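Long-range contacts in KLLA0F20702p (Kluyveromyces lactis, PDB 5Y5A), which probably serves as the Est1 subunit of telomerase, helping to bring the enzyme to chromosome ends through its association with the telomere protein Cdc13: residues A[251-256]-A[312-317]; A[257-262]-A[273-278]; A[324-329]-A[376-381]; A[370-375]-A[392-397]. One frame throughout, in Å; residues are numbered along the deposited sequence.

Contact 1: A[251-256]-A[312-317]; sequences FGNAAY and IMEFYI
Gly252 and Glu314 bring their CA atoms to within 5.0 Å, the closest backbone approach between the first turn of helix 251-263 and the last turns of helix 306-315. Gly252 has no side chain, and on the side where a CB would otherwise lie the methylene of Glu314 comes in directly: Glu314 CG is 3.5 Å from Gly252 CA. The glutamate gets there with CG anti to its backbone N (chi1 -177°) and the rest of the chain extended, which carries the carboxylate across to the start of the other helix. There OE2 takes a nearly straight bond from Asn253 N (3.1 Å, 166° at the hydrogen), arriving from above the carboxylate plane, and a weak, bent one from Gly252 N at 3.0 Å. Glu314 OE1 adds a weak bond to the side chain of Asn250. Both segments belong to the all-helical nucleic-acid-binding domain of Est1, of tetratricopeptide-like fold, and here the side chain of one helix meets the N-terminal N-H groups of another. The helix start would be expected to stabilise a negative charge at this buried spot. The Asn253 amide stacks against the carboxylate, their planes 14° apart, while Asn253 OD1 is bonded to Gln363 of helix 339-379. On the apolar side, Phe251 and Phe315 meet at their ring edges, Phe251 CD2 standing 3.6 Å from Phe315 CE2. Both rings also touch Ser293 of helix 285-298.

Contact 2: A[257-262]-A[273-278]; sequences QFVRSS and PNFTNL
Phe258 offers one face of its ring to Asn274, where helices 257-262 and 273-278 run nearly antiparallel, their short axes 9.2 Å apart and crossing at -150°. The bump is the Asn274 methylene: CB lies 3.7 Å from the ring centroid and only 4° off the normal, a CH-pi contact over the centre of the face. The two side chains cross at about a right angle, and the amide end of Asn274 carries on to Ala270 O, to which ND2 is hydrogen-bonded. Phe258 CD2 also approaches Phe275 N and, more distantly, a methyl of Leu278 (CD2 to CD2, 4.4 Å). The phenylalanine therefore fills the hollow between the neighbours Asn274 and Phe275 and, one turn on, Leu278. Next to it Val259 and Phe275 lie side by side, pointing the same way. Val259 CG2 presses to 3.5 Å of Phe275 CE1, having been placed beside its own backbone N with CG1 anti to it (chi1 166°). Behind Phe258, its carbonyl oxygen accepts bonds from Ser261 OG at 2.8 Å and Ser262 OG at 2.9 Å, reaching it from opposite faces of the carbonyl plane, so two buried hydroxyls are satisfied within the turn. Two consecutive helices, joined by a short connection and packed back along each other through aliphatic and aromatic carbon, the CB of an asparagine included, form an antiparallel helical hairpin, the building unit of tetratricopeptide-like folds.

Contact 3: A[324-329]-A[376-381]; sequences HIFPQT and QMINGV
Ile378 and Asn379, in the last turn of the long helix 339-379, meet the place where helix 318-325 gives way to a loop; the nearest CA atoms, those of Ile325 and Asn379, are 7.4 Å apart. Ile378 supplies the apolar half. Its CD1 methyl touches Ile325 CG2 at 3.8 Å and Phe326 CZ at 3.6 Å, and its CG2 branch reaches Phe326 CE1 at 3.8 Å. The isoleucine crosses both partners at about a right angle. Ile325 CG2 meanwhile lies over one face of the Phe326 ring, 3.5 Å above the plane and toward the rim, and thus touches Phe326 as well as Ile378. In the fold, two helix C-terminal ends of the Est1 DNA/RNA-binding domain come together near the surface here, with Phe275 of helix 271-279 covering Ile325 and Ile378. Asn379 follows with the polar half. Its CG is anti to its own carbonyl carbon and so beside the backbone N (chi1 -67°). The amide ND2 donates to Ile325 O at 3.2 Å. That bond is well formed, 164° at the hydrogen, lying in the amide plane and meeting a lone pair in the carbonyl plane. The accepting carbonyl belongs to the last residue of its helix, since Phe326 has already left helical angles. Gly380, the first residue after Asn379 to leave helical angles, has a positive phi of 85°.

Contact 4: A[370-375]-A[392-397]; sequences GSFHMY and TKFLEF
Phe394 pushes its ring edge toward helix 370-375, which runs antiparallel to helix 392-397 at 174° with 10.7 Å between the short axes. At that spacing large side chains must bridge the gap, and Phe394 does most of it: CG is anti to the backbone N (chi1 -167°), and the side chain runs past those of Phe372 and Tyr375, which point the opposite way. The packing is tightest at its CE2 edge. Phe394 CE2 stands 3.4 Å from Ser371 O, which lies in the plane of the ring at its edge, and 3.7 Å from Phe372 CA. Next to it, Leu395 CD1 sits over one face of the Phe372 ring, 3.9 Å from the centroid and 22° off the normal, a CH-pi contact. Tyr375 meets Phe394 CD2 through its own CD2 at 3.7 Å, with CB and CG behind; the rings are oblique, centroids 5.8 Å apart. The loose side is the outer face of helix 392-397, which takes no part, with Lys393 exposed and Thr392 and Glu396 partly so. Phe394 is further stacked on His324. Ser371 OG turns back to Leu367 O, and Ser371 O already accepts Tyr375 N within the helix. No hydrogen bond crosses between the segments, so attraction here probably comes mainly from dispersion and ring C-H contacts, with the Phe394 edge, slightly positive, probably suiting the carbonyl oxygen it faces.

All four contacts lie in the Est1 DNA/RNA-binding domain. Contacts 1 and 2 share helix 251-263, their centres 12 Å apart; in sequence, contact 2 falls between the two segments of contact 1. Contacts 3 and 4 share helix 339-379, are 9 Å apart between centres, and have alternating segments; both use residues 370-381, so helices 318-325 and 385-410 pack near its C-terminal end. Phe275 joins the two pairs: its ring touches Ile325, Phe326 and Ile378 of contact 3 and Met374 in a segment of contact 4. Contact 1 touches neither contact 3 nor contact 4. The helical hairpin of contact 2 thus lies against the long helix, in a continuous helical core consistent with a tetratricopeptide-like scaffold.

Contact 1: A[251-256]-A[312-317]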
loop_
_atom_site.group_PDB
_atom_site.type_symbol
_atom_site.label_atom_id
_atom_site.label_comp_id
_atom_site.label_asym_id
_atom_site.label_seq_id
_atom_site.Cartn_x
_atom_site.Cartn_y
_atom_site.Cartn_z
ATOM N N PHE A 251 10.406 9.569 0.298
ATOM C CA PHE A 251 10.293 8.925 1.596
ATOM C C PHE A 251 8.860 8.877 2.106
ATOM O O PHE A 251 8.523 8.004 2.890
ATOM C CB PHE A 251 11.207 9.618 2.609
ATOM C CG PHE A 251 12.663 9.462 2.292
ATOM C CD1 PHE A 251 13.227 8.193 2.191
ATOM C CD2 PHE A 251 13.467 10.571 2.078
ATOM C CE1 PHE A 251 14.564 8.033 1.887
ATOM C CE2 PHE A 251 14.813 10.421 1.777
ATOM C CZ PHE A 251 15.362 9.145 1.679
ATOM N N GLY A 252 8.013 9.799 1.660
ATOM C CA GLY A 252 6.605 9.717 2.014
ATOM C C GLY A 252 5.937 8.545 1.311
ATOM O O GLY A 252 5.168 7.809 1.922
ATOM N N ASN A 253 6.226 8.378 0.020
ATOM C CA ASN A 253 5.796 7.194 -0.719
ATOM C C ASN A 253 6.333 5.926 -0.042
ATOM O O ASN A 253 5.642 4.910 0.028
ATOM C CB ASN A 253 6.273 7.242 -2.181
ATOM C CG ASN A 253 5.645 8.389 -2.991
ATOM O OD1 ASN A 253 4.838 9.176 -2.488
ATOM N ND2 ASN A 253 6.040 8.490 -4.258
ATOM N N ALA A 254 7.563 5.993 0.465
ATOM C CA ALA A 254 8.190 4.832 1.103
ATOM C C ALA A 254 7.472 4.466 2.397
ATOM O O ALA A 254 7.102 3.303 2.621
ATOM C CB ALA A 254 9.691 5.098 1.369
ATOM N N ALA A 255 7.269 5.471 3.245
ATOM C CA ALA A 255 6.538 5.300 4.498
ATOM C C ALA A 255 5.160 4.708 4.251
ATOM O O ALA A 255 4.732 3.794 4.952
ATOM C CB ALA A 255 6.410 6.644 5.229
ATOM N N TYR A 256 4.462 5.243 3.255
ATOM C CA TYR A 256 3.129 4.762 2.920
ATOM C C TYR A 256 3.158 3.286 2.515
ATOM O O TYR A 256 2.365 2.483 3.002
ATOM C CB TYR A 256 2.515 5.615 1.802
ATOM C CG TYR A 256 1.259 5.013 1.222
ATOM C CD1 TYR A 256 0.091 4.922 1.974
ATOM C CD2 TYR A 256 1.245 4.519 -0.075
ATOM C CE1 TYR A 256 -1.057 4.358 1.443
ATOM C CE2 TYR A 256 0.104 3.959 -0.614
ATOM C CZ TYR A 256 -1.039 3.879 0.144
ATOM O OH TYR A 256 -2.163 3.314 -0.412
ATOM N N ILE A 312 6.279 19.033 -0.232
ATOM C CA ILE A 312 5.881 19.414 1.120
ATOM C C ILE A 312 4.747 18.525 1.646
ATOM O O ILE A 312 4.757 18.104 2.806
ATOM C CB ILE A 312 5.452 20.888 1.180
ATOM C CG1 ILE A 312 6.672 21.780 0.945
ATOM C CG2 ILE A 312 4.803 21.210 2.521
ATOM C CD1 ILE A 312 6.385 23.243 1.025
ATOM N N MET A 313 3.781 18.215 0.793
ATOM C CA MET A 313 2.668 17.375 1.230
ATOM C C MET A 313 3.112 15.932 1.425
ATOM O O MET A 313 2.600 15.247 2.300
ATOM C CB MET A 313 1.512 17.458 0.243
ATOM C CG MET A 313 0.950 18.864 0.126
ATOM S SD MET A 313 -0.520 18.937 -0.892
ATOM C CE MET A 313 -0.299 20.540 -1.664
ATOM N N GLU A 314 4.083 15.479 0.637
ATOM C CA GLU A 314 4.618 14.134 0.822
ATOM C C GLU A 314 5.466 14.034 2.098
ATOM O O GLU A 314 5.439 13.030 2.787
ATOM C CB GLU A 314 5.459 13.710 -0.384
ATOM C CG GLU A 314 5.964 12.289 -0.257
ATOM C CD GLU A 314 7.017 11.935 -1.285
ATOM O OE1 GLU A 314 7.140 12.666 -2.277
ATOM O OE2 GLU A 314 7.716 10.917 -1.097
ATOM N N PHE A 315 6.214 15.081 2.413
ATOM C CA PHE A 315 7.188 14.992 3.487
ATOM C C PHE A 315 6.750 15.538 4.837
ATOM O O PHE A 315 7.110 14.977 5.863
ATOM C CB PHE A 315 8.474 15.700 3.071
ATOM C CG PHE A 315 9.340 14.883 2.170
ATOM C CD1 PHE A 315 9.079 14.807 0.811
ATOM C CD2 PHE A 315 10.409 14.172 2.683
ATOM C CE1 PHE A 315 9.876 14.047 -0.018
ATOM C CE2 PHE A 315 11.210 13.413 1.856
ATOM C CZ PHE A 315 10.946 13.352 0.503
ATOM N N TYR A 316 5.999 16.633 4.856
ATOM C CA TYR A 316 5.798 17.342 6.114
ATOM C C TYR A 316 4.826 16.632 7.035
ATOM O O TYR A 316 4.716 16.988 8.202
ATOM C CB TYR A 316 5.342 18.786 5.867
ATOM C CG TYR A 316 6.501 19.713 5.549
ATOM C CD1 TYR A 316 7.693 19.204 5.066
ATOM C CD2 TYR A 316 6.414 21.089 5.754
ATOM C CE1 TYR A 316 8.756 20.018 4.772
ATOM C CE2 TYR A 316 7.497 21.928 5.460
ATOM C CZ TYR A 316 8.663 21.375 4.969
ATOM O OH TYR A 316 9.759 22.165 4.661
ATOM N N ILE A 317 4.133 15.616 6.535
ATOM C CA ILE A 317 3.277 14.841 7.413
ATOM C C ILE A 317 4.122 13.823 8.190
ATOM O O ILE A 317 3.695 13.307 9.215
ATOM C CB ILE A 317 2.145 14.110 6.634
ATOM C CG1 ILE A 317 1.030 13.667 7.591
ATOM C CG2 ILE A 317 2.705 12.944 5.823
ATOM C CD1 ILE A 317 -0.089 12.861 6.927
#

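Contact 2: A[257-262]-A[273-278]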
loop_
_atom_site.group_PDB
_atom_site.type_symbol
_atom_site.label_atom_id
_atom_site.label_comp_id
_atom_site.label_asym_id
_atom_site.label_seq_id
_atom_site.Cartn_x
_atom_site.Cartn_y
_atom_site.Cartn_z
ATOM N N GLN A 257 4.088 2.932 1.635
ATOM C CA GLN A 257 4.235 1.547 1.202
ATOM C C GLN A 257 4.638 0.645 2.368
ATOM O O GLN A 257 4.175 -0.495 2.472
ATOM C CB GLN A 257 5.260 1.457 0.072
ATOM C CG GLN A 257 4.800 2.133 -1.220
ATOM C CD GLN A 257 3.719 1.343 -1.950
ATOM O OE1 GLN A 257 3.696 0.109 -1.917
ATOM N NE2 GLN A 257 2.822 2.054 -2.611
ATOM N N PHE A 258 5.496 1.156 3.247
ATOM C CA PHE A 258 5.871 0.399 4.443
ATOM C C PHE A 258 4.659 0.148 5.341
ATOM O O PHE A 258 4.530 -0.920 5.936
ATOM C CB PHE A 258 6.971 1.122 5.235
ATOM C CG PHE A 258 8.297 1.201 4.511
ATOM C CD1 PHE A 258 8.605 0.306 3.492
ATOM C CD2 PHE A 258 9.232 2.174 4.846
ATOM C CE1 PHE A 258 9.830 0.373 2.821
ATOM C CE2 PHE A 258 10.455 2.249 4.181
ATOM C CZ PHE A 258 10.751 1.348 3.164
ATOM N N VAL A 259 3.777 1.138 5.443
ATOM C CA VAL A 259 2.579 1.000 6.264
ATOM C C VAL A 259 1.636 -0.018 5.638
ATOM O O VAL A 259 1.095 -0.869 6.328
ATOM C CB VAL A 259 1.855 2.348 6.438
ATOM C CG1 VAL A 259 0.455 2.135 6.997
ATOM C CG2 VAL A 259 2.664 3.257 7.359
ATOM N N ARG A 260 1.459 0.056 4.318
ATOM C CA ARG A 260 0.630 -0.922 3.613
ATOM C C ARG A 260 1.168 -2.351 3.796
ATOM O O ARG A 260 0.406 -3.318 3.794
ATOM C CB ARG A 260 0.546 -0.592 2.119
ATOM C CG ARG A 260 -0.185 0.718 1.771
ATOM C CD ARG A 260 -1.664 0.681 2.165
ATOM N NE ARG A 260 -2.353 -0.503 1.659
ATOM C CZ ARG A 260 -2.973 -0.570 0.483
ATOM N NH1 ARG A 260 -2.990 0.483 -0.326
ATOM N NH2 ARG A 260 -3.582 -1.696 0.115
ATOM N N SER A 261 2.483 -2.475 3.948
ATOM C CA SER A 261 3.119 -3.782 3.995
ATOM C C SER A 261 2.967 -4.388 5.380
ATOM O O SER A 261 3.061 -5.597 5.548
ATOM C CB SER A 261 4.601 -3.683 3.625
ATOM O OG SER A 261 5.370 -3.315 4.756
ATOM N N SER A 262 2.738 -3.527 6.366
ATOM C CA SER A 262 2.616 -3.953 7.750
ATOM C C SER A 262 1.184 -4.277 8.112
ATOM O O SER A 262 0.944 -4.957 9.093
ATOM C CB SER A 262 3.123 -2.869 8.704
ATOM O OG SER A 262 4.429 -2.461 8.371
ATOM N N PRO A 273 10.026 -2.959 10.900
ATOM C CA PRO A 273 11.441 -2.556 10.962
ATOM C C PRO A 273 11.804 -1.429 9.990
ATOM O O PRO A 273 12.516 -0.506 10.379
ATOM C CB PRO A 273 12.188 -3.842 10.600
ATOM C CG PRO A 273 11.289 -4.938 11.095
ATOM C CD PRO A 273 9.876 -4.430 10.916
ATOM N N ASN A 274 11.317 -1.488 8.759
ATOM C CA ASN A 274 11.616 -0.431 7.793
ATOM C C ASN A 274 10.946 0.902 8.123
ATOM O O ASN A 274 11.587 1.958 8.049
ATOM C CB ASN A 274 11.229 -0.876 6.385
ATOM C CG ASN A 274 12.313 -1.704 5.730
ATOM O OD1 ASN A 274 13.253 -1.164 5.150
ATOM N ND2 ASN A 274 12.198 -3.022 5.833
ATOM N N PHE A 275 9.665 0.853 8.472
ATOM C CA PHE A 275 8.953 2.014 9.006
ATOM C C PHE A 275 9.739 2.680 10.143
ATOM O O PHE A 275 9.882 3.903 10.195
ATOM C CB PHE A 275 7.572 1.580 9.505
ATOM C CG PHE A 275 6.695 2.707 9.970
ATOM C CD1 PHE A 275 5.966 3.463 9.054
ATOM C CD2 PHE A 275 6.554 2.983 11.322
ATOM C CE1 PHE A 275 5.123 4.489 9.479
ATOM C CE2 PHE A 275 5.709 4.011 11.757
ATOM C CZ PHE A 275 4.996 4.763 10.829
ATOM N N THR A 276 10.254 1.852 11.046
ATOM C CA THR A 276 10.984 2.322 12.222
ATOM C C THR A 276 12.357 2.881 11.842
ATOM O O THR A 276 12.817 3.867 12.415
ATOM C CB THR A 276 11.146 1.180 13.237
ATOM O OG1 THR A 276 9.850 0.668 13.557
ATOM C CG2 THR A 276 11.820 1.660 14.513
ATOM N N ASN A 277 12.991 2.252 10.860
ATOM C CA ASN A 277 14.289 2.694 10.376
ATOM C C ASN A 277 14.161 4.093 9.775
ATOM O O ASN A 277 15.079 4.906 9.867
ATOM C CB ASN A 277 14.840 1.701 9.350
ATOM C CG ASN A 277 16.301 1.963 8.988
ATOM O OD1 ASN A 277 16.596 2.634 7.998
ATOM N ND2 ASN A 277 17.221 1.416 9.786
ATOM N N LEU A 278 12.995 4.371 9.198
ATOM C CA LEU A 278 12.717 5.657 8.568
ATOM C C LEU A 278 12.287 6.746 9.554
ATOM O O LEU A 278 12.701 7.902 9.431
ATOM C CB LEU A 278 11.634 5.484 7.496
ATOM C CG LEU A 278 11.141 6.739 6.765
ATOM C CD1 LEU A 278 12.289 7.496 6.104
ATOM C CD2 LEU A 278 10.086 6.368 5.730
#

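Contact 3: A[324-329]-A[376-381]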
loop_
_atom_site.group_PDB
_atom_site.type_symbol
_atom_site.label_atom_id
_atom_site.label_comp_id
_atom_site.label_asym_id
_atom_site.label_seq_id
_atom_site.Cartn_x
_atom_site.Cartn_y
_atom_site.Cartn_z
ATOM N N HIS A 324 4.372 11.401 17.092
ATOM C CA HIS A 324 3.360 10.704 17.884
ATOM C C HIS A 324 3.776 9.266 18.187
ATOM O O HIS A 324 3.646 8.799 19.322
ATOM C CB HIS A 324 2.007 10.725 17.173
ATOM C CG HIS A 324 1.245 11.997 17.379
ATOM N ND1 HIS A 324 1.169 12.985 16.422
ATOM C CD2 HIS A 324 0.545 12.448 18.444
ATOM C CE1 HIS A 324 0.442 13.987 16.884
ATOM N NE2 HIS A 324 0.054 13.687 18.110
ATOM N N ILE A 325 4.280 8.564 17.178
ATOM C CA ILE A 325 4.702 7.181 17.372
ATOM C C ILE A 325 6.042 7.093 18.109
ATOM O O ILE A 325 6.188 6.309 19.038
ATOM C CB ILE A 325 4.795 6.433 16.031
ATOM C CG1 ILE A 325 3.449 6.524 15.296
ATOM C CG2 ILE A 325 5.183 4.976 16.255
ATOM C CD1 ILE A 325 3.320 5.564 14.115
ATOM N N PHE A 326 7.002 7.917 17.703
ATOM C CA PHE A 326 8.344 7.894 18.279
ATOM C C PHE A 326 8.718 9.242 18.900
ATOM O O PHE A 326 9.612 9.926 18.394
ATOM C CB PHE A 326 9.375 7.529 17.200
ATOM C CG PHE A 326 9.056 6.261 16.448
ATOM C CD1 PHE A 326 9.336 5.013 17.004
ATOM C CD2 PHE A 326 8.503 6.313 15.177
ATOM C CE1 PHE A 326 9.056 3.841 16.316
ATOM C CE2 PHE A 326 8.226 5.143 14.482
ATOM C CZ PHE A 326 8.504 3.902 15.056
ATOM N N PRO A 327 8.046 9.627 19.998
ATOM C CA PRO A 327 8.210 10.980 20.553
ATOM C C PRO A 327 9.655 11.345 20.898
ATOM O O PRO A 327 10.069 12.481 20.645
ATOM C CB PRO A 327 7.343 10.947 21.822
ATOM C CG PRO A 327 7.234 9.498 22.179
ATOM C CD PRO A 327 7.173 8.793 20.844
ATOM N N GLN A 328 10.417 10.401 21.445
ATOM C CA GLN A 328 11.781 10.680 21.876
ATOM C C GLN A 328 12.693 10.969 20.695
ATOM O O GLN A 328 13.518 11.878 20.751
ATOM C CB GLN A 328 12.337 9.509 22.686
ATOM C CG GLN A 328 11.636 9.330 24.008
ATOM C CD GLN A 328 11.639 10.606 24.817
ATOM O OE1 GLN A 328 12.698 11.177 25.083
ATOM N NE2 GLN A 328 10.454 11.074 25.194
ATOM N N THR A 329 12.542 10.186 19.632
ATOM C CA THR A 329 13.327 10.384 18.425
ATOM C C THR A 329 13.084 11.778 17.847
ATOM O O THR A 329 14.004 12.411 17.355
ATOM C CB THR A 329 13.002 9.317 17.364
ATOM O OG1 THR A 329 13.245 8.010 17.907
ATOM C CG2 THR A 329 13.857 9.512 16.112
ATOM N N GLN A 376 -0.268 1.488 17.493
ATOM C CA GLN A 376 -0.720 0.489 18.465
ATOM C C GLN A 376 0.158 -0.742 18.442
ATOM O O GLN A 376 0.397 -1.346 19.480
ATOM C CB GLN A 376 -2.182 0.105 18.212
ATOM C CG GLN A 376 -3.155 1.277 18.347
ATOM C CD GLN A 376 -4.598 0.829 18.322
ATOM O OE1 GLN A 376 -5.381 1.175 19.209
ATOM N NE2 GLN A 376 -4.957 0.039 17.311
ATOM N N MET A 377 0.647 -1.121 17.266
ATOM C CA MET A 377 1.540 -2.274 17.195
ATOM C C MET A 377 2.903 -1.942 17.782
ATOM O O MET A 377 3.522 -2.780 18.419
ATOM C CB MET A 377 1.702 -2.765 15.763
ATOM C CG MET A 377 0.452 -3.392 15.180
ATOM S SD MET A 377 0.739 -3.827 13.459
ATOM C CE MET A 377 1.690 -5.326 13.653
ATOM N N ILE A 378 3.359 -0.711 17.579
ATOM C CA ILE A 378 4.707 -0.333 17.998
ATOM C C ILE A 378 4.766 -0.011 19.492
ATOM O O ILE A 378 5.698 -0.424 20.183
ATOM C CB ILE A 378 5.225 0.869 17.160
ATOM C CG1 ILE A 378 5.570 0.400 15.739
ATOM C CG2 ILE A 378 6.437 1.511 17.820
ATOM C CD1 ILE A 378 5.789 1.526 14.738
ATOM N N ASN A 379 3.755 0.690 19.998
ATOM C CA ASN A 379 3.740 1.095 21.399
ATOM C C ASN A 379 2.904 0.197 22.329
ATOM O O ASN A 379 2.934 0.366 23.549
ATOM C CB ASN A 379 3.266 2.540 21.495
ATOM C CG ASN A 379 4.268 3.511 20.882
ATOM O OD1 ASN A 379 5.472 3.363 21.068
ATOM N ND2 ASN A 379 3.776 4.488 20.139
ATOM N N GLY A 380 2.190 -0.763 21.750
ATOM C CA GLY A 380 1.454 -1.757 22.518
ATOM C C GLY A 380 0.068 -1.307 22.953
ATOM O O GLY A 380 -0.364 -0.197 22.653
ATOM N N VAL A 381 -0.622 -2.190 23.667
ATOM C CA VAL A 381 -1.929 -1.908 24.247
ATOM C C VAL A 381 -1.817 -0.861 25.355
ATOM O O VAL A 381 -1.038 -1.026 26.293
ATOM C CB VAL A 381 -2.553 -3.201 24.807
ATOM C CG1 VAL A 381 -3.803 -2.901 25.637
ATOM C CG2 VAL A 381 -2.854 -4.167 23.669
#

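Contact 4: A[370-375]-A[392-397]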
loop_
_atom_site.group_PDB
_atom_site.type_symbol
_atom_site.label_atom_id
_atom_site.label_comp_id
_atom_site.label_asym_id
_atom_site.label_seq_id
_atom_site.Cartn_x
_atom_site.Cartn_y
_atom_site.Cartn_z
ATOM N N GLY A 370 -3.536 4.409 8.583
ATOM C CA GLY A 370 -2.675 3.272 8.842
ATOM C C GLY A 370 -1.725 3.511 10.003
ATOM O O GLY A 370 -1.495 2.623 10.811
ATOM N N SER A 371 -1.190 4.722 10.099
ATOM C CA SER A 371 -0.235 5.048 11.148
ATOM C C SER A 371 -0.794 4.963 12.564
ATOM O O SER A 371 -0.028 4.800 13.520
ATOM C CB SER A 371 0.338 6.442 10.916
ATOM O OG SER A 371 1.282 6.396 9.857
ATOM N N PHE A 372 -2.111 5.085 12.714
ATOM C CA PHE A 372 -2.710 4.933 14.041
ATOM C C PHE A 372 -2.557 3.485 14.497
ATOM O O PHE A 372 -2.362 3.213 15.683
ATOM C CB PHE A 372 -4.195 5.346 14.055
ATOM C CG PHE A 372 -4.884 5.094 15.387
ATOM C CD1 PHE A 372 -4.693 5.956 16.459
ATOM C CD2 PHE A 372 -5.725 4.004 15.556
ATOM C CE1 PHE A 372 -5.312 5.733 17.677
ATOM C CE2 PHE A 372 -6.354 3.766 16.782
ATOM C CZ PHE A 372 -6.147 4.630 17.841
ATOM N N HIS A 373 -2.640 2.554 13.552
ATOM C CA HIS A 373 -2.487 1.142 13.887
ATOM C C HIS A 373 -1.007 0.766 13.953
ATOM O O HIS A 373 -0.643 -0.149 14.669
ATOM C CB HIS A 373 -3.231 0.263 12.882
ATOM C CG HIS A 373 -4.692 0.582 12.782
ATOM N ND1 HIS A 373 -5.640 -0.021 13.582
ATOM C CD2 HIS A 373 -5.359 1.465 12.002
ATOM C CE1 HIS A 373 -6.831 0.467 13.287
ATOM N NE2 HIS A 373 -6.691 1.368 12.331
ATOM N N MET A 374 -0.158 1.473 13.211
ATOM C CA MET A 374 1.287 1.341 13.415
ATOM C C MET A 374 1.603 1.696 14.873
ATOM O O MET A 374 2.315 0.966 15.564
ATOM C CB MET A 374 2.078 2.242 12.460
ATOM C CG MET A 374 1.873 1.925 10.974
ATOM S SD MET A 374 2.339 0.232 10.530
ATOM C CE MET A 374 4.129 0.360 10.547
ATOM N N TYR A 375 1.057 2.825 15.323
ATOM C CA TYR A 375 1.204 3.277 16.702
ATOM C C TYR A 375 0.851 2.173 17.709
ATOM O O TYR A 375 1.579 1.959 18.679
ATOM C CB TYR A 375 0.323 4.519 16.959
ATOM C CG TYR A 375 0.446 5.116 18.357
ATOM C CD1 TYR A 375 -0.120 4.487 19.457
ATOM C CD2 TYR A 375 1.122 6.317 18.568
ATOM C CE1 TYR A 375 -0.009 5.012 20.725
ATOM C CE2 TYR A 375 1.236 6.855 19.845
ATOM C CZ TYR A 375 0.662 6.195 20.915
ATOM O OH TYR A 375 0.757 6.706 22.183
ATOM N N THR A 392 -4.664 9.054 22.705
ATOM C CA THR A 392 -5.770 9.980 22.464
ATOM C C THR A 392 -5.301 11.232 21.711
ATOM O O THR A 392 -5.997 11.735 20.812
ATOM C CB THR A 392 -6.440 10.386 23.796
ATOM O OG1 THR A 392 -6.950 9.215 24.435
ATOM C CG2 THR A 392 -7.580 11.373 23.578
ATOM N N LYS A 393 -4.117 11.726 22.070
ATOM C CA LYS A 393 -3.537 12.891 21.399
ATOM C C LYS A 393 -3.319 12.631 19.903
ATOM O O LYS A 393 -3.494 13.531 19.082
ATOM C CB LYS A 393 -2.209 13.294 22.054
ATOM C CG LYS A 393 -2.336 13.947 23.419
ATOM C CD LYS A 393 -3.011 15.297 23.312
ATOM C CE LYS A 393 -3.075 15.994 24.660
ATOM N NZ LYS A 393 -3.726 17.328 24.531
ATOM N N PHE A 394 -2.935 11.405 19.552
ATOM C CA PHE A 394 -2.703 11.058 18.147
ATOM C C PHE A 394 -4.028 11.038 17.395
ATOM O O PHE A 394 -4.134 11.554 16.287
ATOM C CB PHE A 394 -1.997 9.698 18.012
ATOM C CG PHE A 394 -1.454 9.422 16.618
ATOM C CD1 PHE A 394 -1.299 10.451 15.693
ATOM C CD2 PHE A 394 -1.112 8.132 16.234
ATOM C CE1 PHE A 394 -0.802 10.205 14.416
ATOM C CE2 PHE A 394 -0.616 7.871 14.950
ATOM C CZ PHE A 394 -0.462 8.912 14.044
ATOM N N LEU A 395 -5.031 10.427 18.010
ATOM C CA LEU A 395 -6.357 10.311 17.421
ATOM C C LEU A 395 -6.954 11.705 17.204
ATOM O O LEU A 395 -7.591 11.968 16.183
ATOM C CB LEU A 395 -7.247 9.456 18.325
ATOM C CG LEU A 395 -8.391 8.626 17.739
ATOM C CD1 LEU A 395 -7.964 7.879 16.492
ATOM C CD2 LEU A 395 -8.876 7.651 18.797
ATOM N N GLU A 396 -6.711 12.601 18.157
ATOM C CA GLU A 396 -7.149 13.988 18.038
ATOM C C GLU A 396 -6.524 14.651 16.819
ATOM O O GLU A 396 -7.222 15.316 16.057
ATOM C CB GLU A 396 -6.797 14.787 19.294
ATOM C CG GLU A 396 -7.684 14.496 20.489
ATOM C CD GLU A 396 -7.224 15.210 21.743
ATOM O OE1 GLU A 396 -6.210 15.937 21.671
ATOM O OE2 GLU A 396 -7.874 15.041 22.798
ATOM N N PHE A 397 -5.212 14.472 16.646
ATOM C CA PHE A 397 -4.513 15.035 15.496
ATOM C C PHE A 397 -5.080 14.463 14.207
ATOM O O PHE A 397 -5.259 15.173 13.223
ATOM C CB PHE A 397 -2.999 14.760 15.557
ATOM C CG PHE A 397 -2.292 15.068 14.268
ATOM C CD1 PHE A 397 -2.128 16.386 13.851
ATOM C CD2 PHE A 397 -1.825 14.046 13.453
ATOM C CE1 PHE A 397 -1.494 16.684 12.642
ATOM C CE2 PHE A 397 -1.192 14.327 12.249
ATOM C CZ PHE A 397 -1.025 15.653 11.837
#